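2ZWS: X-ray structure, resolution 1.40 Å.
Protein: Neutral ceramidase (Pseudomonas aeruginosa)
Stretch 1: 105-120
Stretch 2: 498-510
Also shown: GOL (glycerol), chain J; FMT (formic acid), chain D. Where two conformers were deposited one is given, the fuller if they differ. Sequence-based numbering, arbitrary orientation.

Stretch 1, residues 105-120: FSHYAMYNLSVLGFQE
Stretch 2 498-510: APDLSCCQMNFQT

Stretch 2 has no regular helix or strand and packs along stretch 1, burying 664 Å² in total. The two run antiparallel at their bridged end, where Gly-117 lies opposite Asn-507 (CA to CA 4.2 Å) and Leu-116 opposite Phe-508 (CA to CA 5.2 Å); at the other end His-107 faces Leu-501 (CA to CA 6.1 Å).

Pro-499 (phi/psi -60/136) opens the contact: its CG lies 4.0 Å from Tyr-108 OH, and one water accepts from that OH (2.8 Å) and donates to Pro-499 O (2.6 Å). Asp-500 (chi1 t) bonds within its own stretch, its OD1 accepting from Ser-502 N at 3.0 Å and Ser-502 OG at 2.6 Å.

Leu-501 (-106/13; m, t) points toward stretch 1. Its CD1 sits over a face of the Tyr-108 ring, 4.2 Å from the centroid and 29° off the normal, while Tyr-108 (chi1 m) starts away from stretch 2 and brings its end nearer. A water links Leu-501 N, 3.0 Å away, to His-107 ND1, 2.8 Å away. Ser-502 (chi1 p) places CA 3.6 Å from His-107 CE1. Cys-503 and Cys-504 form a vicinal disulfide, SG to SG 2.1 Å, without touching stretch 1.

Gln-505 (-82/133; m, m, chi3 -59°) has the largest area covered by stretch 1 of any residue in stretch 2. Its NE2 donates to His-107 O (3.0 Å, 154°) and to Leu-501 O (3.0 Å, 169°), so one amide group ties both backbones. CG lies over a face of the His-107 ring, 4.1 Å from the centroid and 28° off the normal, and also over a face of the Phe-118 ring (chi1 t). Glycerol spans the nearby backbones: its O3 donates to His-107 O and its O2 to Cys-504 O, at 2.9 and 2.8 Å, and Met-506 N donates to its O1 at 2.9 Å.

The CA-to-CB bond of Met-506 (-100/154) points away from stretch 1, but its O accepts from Phe-118 N (2.9 Å, 169°). Phe-508 N donates to Leu-116 O (2.7 Å, 158°), completing a single beta bridge around Asn-507 (-151/133; chi1 t). Gly-117 adopts 123/-161, where a CB would clash with Met-506 O and Asn-507 CA; its own CA approaches Met-506 O at 3.3 Å.

Asn-507 also braces the following turn: OD1 accepts from Gln-509 N and ND2 donates to Gln-509 O, both 2.9 Å. Phe-508 (-119/8; chi1 m) sets CB 4.3 Å from Leu-116 CB, but its ring leads away. Gln-509 (t, p) points toward stretch 1, and a water donates to its OE1 (2.7 Å) and to Val-115 O (2.8 Å).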

# COMPACT_ATOMS: atom_id res chain seq x y z
N PHE A 105 -7.72 5.96 -7.87
CA PHE A 105 -6.53 6.77 -7.98
C PHE A 105 -5.53 6.33 -9.06
O PHE A 105 -4.36 6.77 -9.07
CB PHE A 105 -5.88 7.01 -6.60
CG PHE A 105 -5.49 5.75 -5.87
CD1 PHE A 105 -6.43 5.04 -5.12
CD2 PHE A 105 -4.18 5.29 -5.90
CE1 PHE A 105 -6.06 3.87 -4.43
CE2 PHE A 105 -3.79 4.14 -5.20
CZ PHE A 105 -4.72 3.42 -4.48
N SER A 106 -6.01 5.49 -9.97
CA SER A 106 -5.31 5.20 -11.22
C SER A 106 -5.83 6.12 -12.30
O SER A 106 -6.93 6.66 -12.17
CB SER A 106 -5.58 3.75 -11.66
OG SER A 106 -4.84 3.41 -12.84
N HIS A 107 -5.08 6.24 -13.39
CA HIS A 107 -5.63 6.84 -14.60
C HIS A 107 -5.98 5.81 -15.68
O HIS A 107 -6.50 6.18 -16.72
CB HIS A 107 -4.68 7.89 -15.17
CG HIS A 107 -4.73 9.20 -14.42
ND1 HIS A 107 -3.89 10.26 -14.69
CD2 HIS A 107 -5.52 9.60 -13.40
CE1 HIS A 107 -4.15 11.25 -13.87
NE2 HIS A 107 -5.16 10.89 -13.09
N TYR A 108 -5.72 4.53 -15.39
CA TYR A 108 -6.06 3.41 -16.29
C TYR A 108 -7.37 2.78 -15.92
O TYR A 108 -7.62 2.41 -14.76
CB TYR A 108 -4.94 2.39 -16.37
CG TYR A 108 -3.83 2.93 -17.21
CD1 TYR A 108 -3.93 2.93 -18.61
CD2 TYR A 108 -2.70 3.49 -16.62
CE1 TYR A 108 -2.94 3.47 -19.37
CE2 TYR A 108 -1.70 4.05 -17.40
CZ TYR A 108 -1.82 4.02 -18.77
OH TYR A 108 -0.87 4.57 -19.59
N ALA A 109 -8.24 2.65 -16.93
CA ALA A 109 -9.62 2.30 -16.66
C ALA A 109 -9.79 0.98 -15.91
O ALA A 109 -10.65 0.88 -15.06
CB ALA A 109 -10.47 2.31 -17.94
N MET A 110 -8.98 -0.04 -16.25
CA MET A 110 -9.09 -1.36 -15.64
C MET A 110 -9.10 -1.29 -14.11
O MET A 110 -9.87 -1.97 -13.43
CB MET A 110 -7.91 -2.24 -16.11
CG MET A 110 -8.02 -3.72 -15.71
SD MET A 110 -9.51 -4.52 -16.35
CE MET A 110 -9.54 -4.00 -18.04
N TYR A 111 -8.24 -0.43 -13.57
CA TYR A 111 -8.04 -0.41 -12.13
C TYR A 111 -9.06 0.46 -11.40
O TYR A 111 -9.16 0.38 -10.17
CB TYR A 111 -6.58 -0.03 -11.82
CG TYR A 111 -5.61 -0.94 -12.56
CD1 TYR A 111 -5.72 -2.31 -12.44
CD2 TYR A 111 -4.58 -0.43 -13.36
CE1 TYR A 111 -4.87 -3.18 -13.14
CE2 TYR A 111 -3.70 -1.27 -14.04
CZ TYR A 111 -3.86 -2.65 -13.93
OH TYR A 111 -2.99 -3.44 -14.61
N ASN A 112 -9.82 1.25 -12.18
CA ASN A 112 -10.90 2.08 -11.63
C ASN A 112 -12.31 1.48 -11.85
O ASN A 112 -13.30 2.03 -11.38
CB ASN A 112 -10.89 3.49 -12.22
CG ASN A 112 -9.65 4.33 -11.88
OD1 ASN A 112 -9.31 5.26 -12.65
ND2 ASN A 112 -9.02 4.07 -10.76
N LEU A 113 -12.39 0.34 -12.54
CA LEU A 113 -13.69 -0.20 -12.98
C LEU A 113 -14.73 -0.33 -11.87
O LEU A 113 -15.85 0.20 -12.00
CB LEU A 113 -13.48 -1.56 -13.64
CG LEU A 113 -13.07 -1.58 -15.10
CD1 LEU A 113 -12.80 -3.03 -15.55
CD2 LEU A 113 -14.14 -0.92 -15.98
N SER A 114 -14.38 -1.02 -10.79
CA SER A 114 -15.36 -1.28 -9.71
C SER A 114 -15.69 -0.01 -8.89
O SER A 114 -16.67 0.03 -8.14
CB SER A 114 -14.85 -2.36 -8.77
OG SER A 114 -13.68 -1.88 -8.13
N VAL A 115 -14.82 1.00 -9.01
CA VAL A 115 -14.96 2.27 -8.29
C VAL A 115 -15.83 3.26 -9.09
O VAL A 115 -16.19 4.35 -8.57
CB VAL A 115 -13.57 2.90 -8.03
CG1 VAL A 115 -13.66 3.99 -6.97
CG2 VAL A 115 -12.51 1.83 -7.59
N LEU A 116 -16.15 2.88 -10.33
CA LEU A 116 -16.95 3.68 -11.28
C LEU A 116 -16.15 4.88 -11.83
O LEU A 116 -16.75 5.85 -12.31
CB LEU A 116 -18.24 4.19 -10.64
CG LEU A 116 -19.17 3.19 -9.97
CD1 LEU A 116 -20.35 3.89 -9.31
CD2 LEU A 116 -19.66 2.16 -11.01
N GLY A 117 -14.82 4.80 -11.76
CA GLY A 117 -13.96 5.80 -12.38
C GLY A 117 -13.00 6.46 -11.40
O GLY A 117 -12.74 5.95 -10.30
N PHE A 118 -12.49 7.62 -11.81
CA PHE A 118 -11.45 8.35 -11.10
C PHE A 118 -12.04 9.17 -9.95
O PHE A 118 -13.01 9.91 -10.14
CB PHE A 118 -10.80 9.30 -12.11
CG PHE A 118 -9.69 10.10 -11.54
CD1 PHE A 118 -9.80 11.49 -11.43
CD2 PHE A 118 -8.54 9.46 -11.12
CE1 PHE A 118 -8.75 12.23 -10.91
CE2 PHE A 118 -7.49 10.18 -10.61
CZ PHE A 118 -7.59 11.57 -10.49
N GLN A 119 -11.42 9.08 -8.77
CA GLN A 119 -11.90 9.78 -7.60
C GLN A 119 -10.84 10.82 -7.22
O GLN A 119 -9.87 10.54 -6.51
CB GLN A 119 -12.17 8.80 -6.45
CG GLN A 119 -13.12 7.63 -6.82
CD GLN A 119 -14.40 8.07 -7.57
OE1 GLN A 119 -14.75 7.50 -8.64
NE2 GLN A 119 -15.10 9.05 -7.01
N GLU A 120 -11.04 12.04 -7.71
CA GLU A 120 -10.01 13.06 -7.59
C GLU A 120 -9.62 13.39 -6.14
O GLU A 120 -8.44 13.61 -5.87
CB GLU A 120 -10.37 14.31 -8.39
CG GLU A 120 -9.29 15.39 -8.45
CD GLU A 120 -9.53 16.37 -9.58
OE1 GLU A 120 -8.61 16.56 -10.42
OE2 GLU A 120 -10.65 16.94 -9.65
N ALA A 498 5.99 8.53 -20.50
CA ALA A 498 4.82 7.91 -19.88
C ALA A 498 3.59 8.70 -20.30
O ALA A 498 3.55 9.92 -20.13
CB ALA A 498 4.96 7.89 -18.38
N PRO A 499 2.57 8.03 -20.87
CA PRO A 499 1.39 8.77 -21.33
C PRO A 499 0.70 9.53 -20.20
O PRO A 499 0.54 9.01 -19.11
CB PRO A 499 0.48 7.68 -21.89
CG PRO A 499 1.38 6.55 -22.23
CD PRO A 499 2.47 6.59 -21.17
N ASP A 500 0.31 10.78 -20.46
CA ASP A 500 -0.43 11.57 -19.49
C ASP A 500 -1.92 11.48 -19.82
O ASP A 500 -2.38 11.98 -20.87
CB ASP A 500 0.07 13.02 -19.51
CG ASP A 500 -0.58 13.92 -18.46
OD1 ASP A 500 -1.52 13.50 -17.75
OD2 ASP A 500 -0.15 15.09 -18.35
N LEU A 501 -2.66 10.81 -18.96
CA LEU A 501 -4.08 10.56 -19.18
C LEU A 501 -4.93 11.45 -18.29
O LEU A 501 -6.15 11.27 -18.16
CB LEU A 501 -4.41 9.09 -18.96
CG LEU A 501 -3.79 8.04 -19.90
CD1 LEU A 501 -4.63 6.73 -19.86
CD2 LEU A 501 -3.59 8.51 -21.32
N SER A 502 -4.28 12.44 -17.68
CA SER A 502 -4.94 13.30 -16.71
C SER A 502 -6.13 14.12 -17.26
O SER A 502 -7.04 14.42 -16.51
CB SER A 502 -3.93 14.23 -16.01
OG SER A 502 -3.39 15.15 -16.94
N CYS A 503 -6.08 14.45 -18.56
CA CYS A 503 -7.13 15.25 -19.21
C CYS A 503 -8.51 14.62 -19.18
O CYS A 503 -9.53 15.31 -19.15
CB CYS A 503 -6.81 15.53 -20.69
SG CYS A 503 -6.86 14.06 -21.79
N CYS A 504 -8.52 13.29 -19.22
CA CYS A 504 -9.65 12.61 -19.82
C CYS A 504 -10.16 11.44 -18.97
O CYS A 504 -10.58 10.40 -19.49
CB CYS A 504 -9.28 12.20 -21.25
SG CYS A 504 -8.82 13.63 -22.26
N GLN A 505 -10.17 11.69 -17.67
CA GLN A 505 -10.67 10.74 -16.67
C GLN A 505 -12.19 10.82 -16.55
O GLN A 505 -12.76 11.92 -16.48
CB GLN A 505 -10.03 11.03 -15.32
CG GLN A 505 -8.53 10.73 -15.33
CD GLN A 505 -8.25 9.27 -15.66
OE1 GLN A 505 -8.71 8.38 -14.95
NE2 GLN A 505 -7.52 9.02 -16.73
N MET A 506 -12.83 9.67 -16.55
CA MET A 506 -14.29 9.60 -16.34
C MET A 506 -14.63 9.21 -14.91
O MET A 506 -13.83 8.56 -14.20
CB MET A 506 -14.92 8.58 -17.29
CG MET A 506 -14.70 8.88 -18.78
SD MET A 506 -15.68 7.79 -19.83
CE MET A 506 -15.04 6.20 -19.47
N ASN A 507 -15.82 9.62 -14.47
CA ASN A 507 -16.32 9.24 -13.17
C ASN A 507 -17.82 9.17 -13.13
O ASN A 507 -18.47 10.12 -13.58
CB ASN A 507 -15.90 10.25 -12.11
CG ASN A 507 -16.63 10.03 -10.80
OD1 ASN A 507 -16.57 8.94 -10.25
ND2 ASN A 507 -17.35 11.05 -10.32
N PHE A 508 -18.35 8.07 -12.57
CA PHE A 508 -19.80 7.89 -12.41
C PHE A 508 -20.24 7.74 -10.96
O PHE A 508 -21.41 7.53 -10.67
CB PHE A 508 -20.30 6.76 -13.33
CG PHE A 508 -20.22 7.12 -14.77
CD1 PHE A 508 -19.05 6.88 -15.50
CD2 PHE A 508 -21.29 7.73 -15.40
CE1 PHE A 508 -18.96 7.24 -16.83
CE2 PHE A 508 -21.21 8.09 -16.73
CZ PHE A 508 -20.04 7.83 -17.45
N GLN A 509 -19.31 7.97 -10.03
CA GLN A 509 -19.65 7.99 -8.62
C GLN A 509 -20.15 9.37 -8.22
O GLN A 509 -19.44 10.36 -8.37
CB GLN A 509 -18.42 7.62 -7.77
CG GLN A 509 -18.63 7.78 -6.27
CD GLN A 509 -19.72 6.88 -5.72
OE1 GLN A 509 -19.61 5.64 -5.75
NE2 GLN A 509 -20.76 7.48 -5.16
N THR A 510 -21.39 9.42 -7.72
CA THR A 510 -21.98 10.68 -7.29
C THR A 510 -21.28 11.20 -6.02
O THR A 510 -20.70 10.43 -5.27
CB THR A 510 -23.50 10.48 -7.05
OG1 THR A 510 -24.06 9.70 -8.12
CG2 THR A 510 -24.23 11.80 -6.99
C1 GOL J . -11.58 6.69 -18.46
O1 GOL J . -11.57 7.16 -17.13
C2 GOL J . -10.46 7.39 -19.20
O2 GOL J . -10.89 7.84 -20.47
C3 GOL J . -9.24 6.46 -19.26
O3 GOL J . -9.06 5.80 -18.01
C FMT D . -1.22 2.06 -13.27
O1 FMT D . -0.05 2.18 -12.84
O2 FMT D . -2.05 3.00 -13.33
O HOH W 1 -1.66 9.91 -16.33
O HOH W 2 0.21 6.62 -18.07
O HOH W 3 -17.29 4.22 -6.05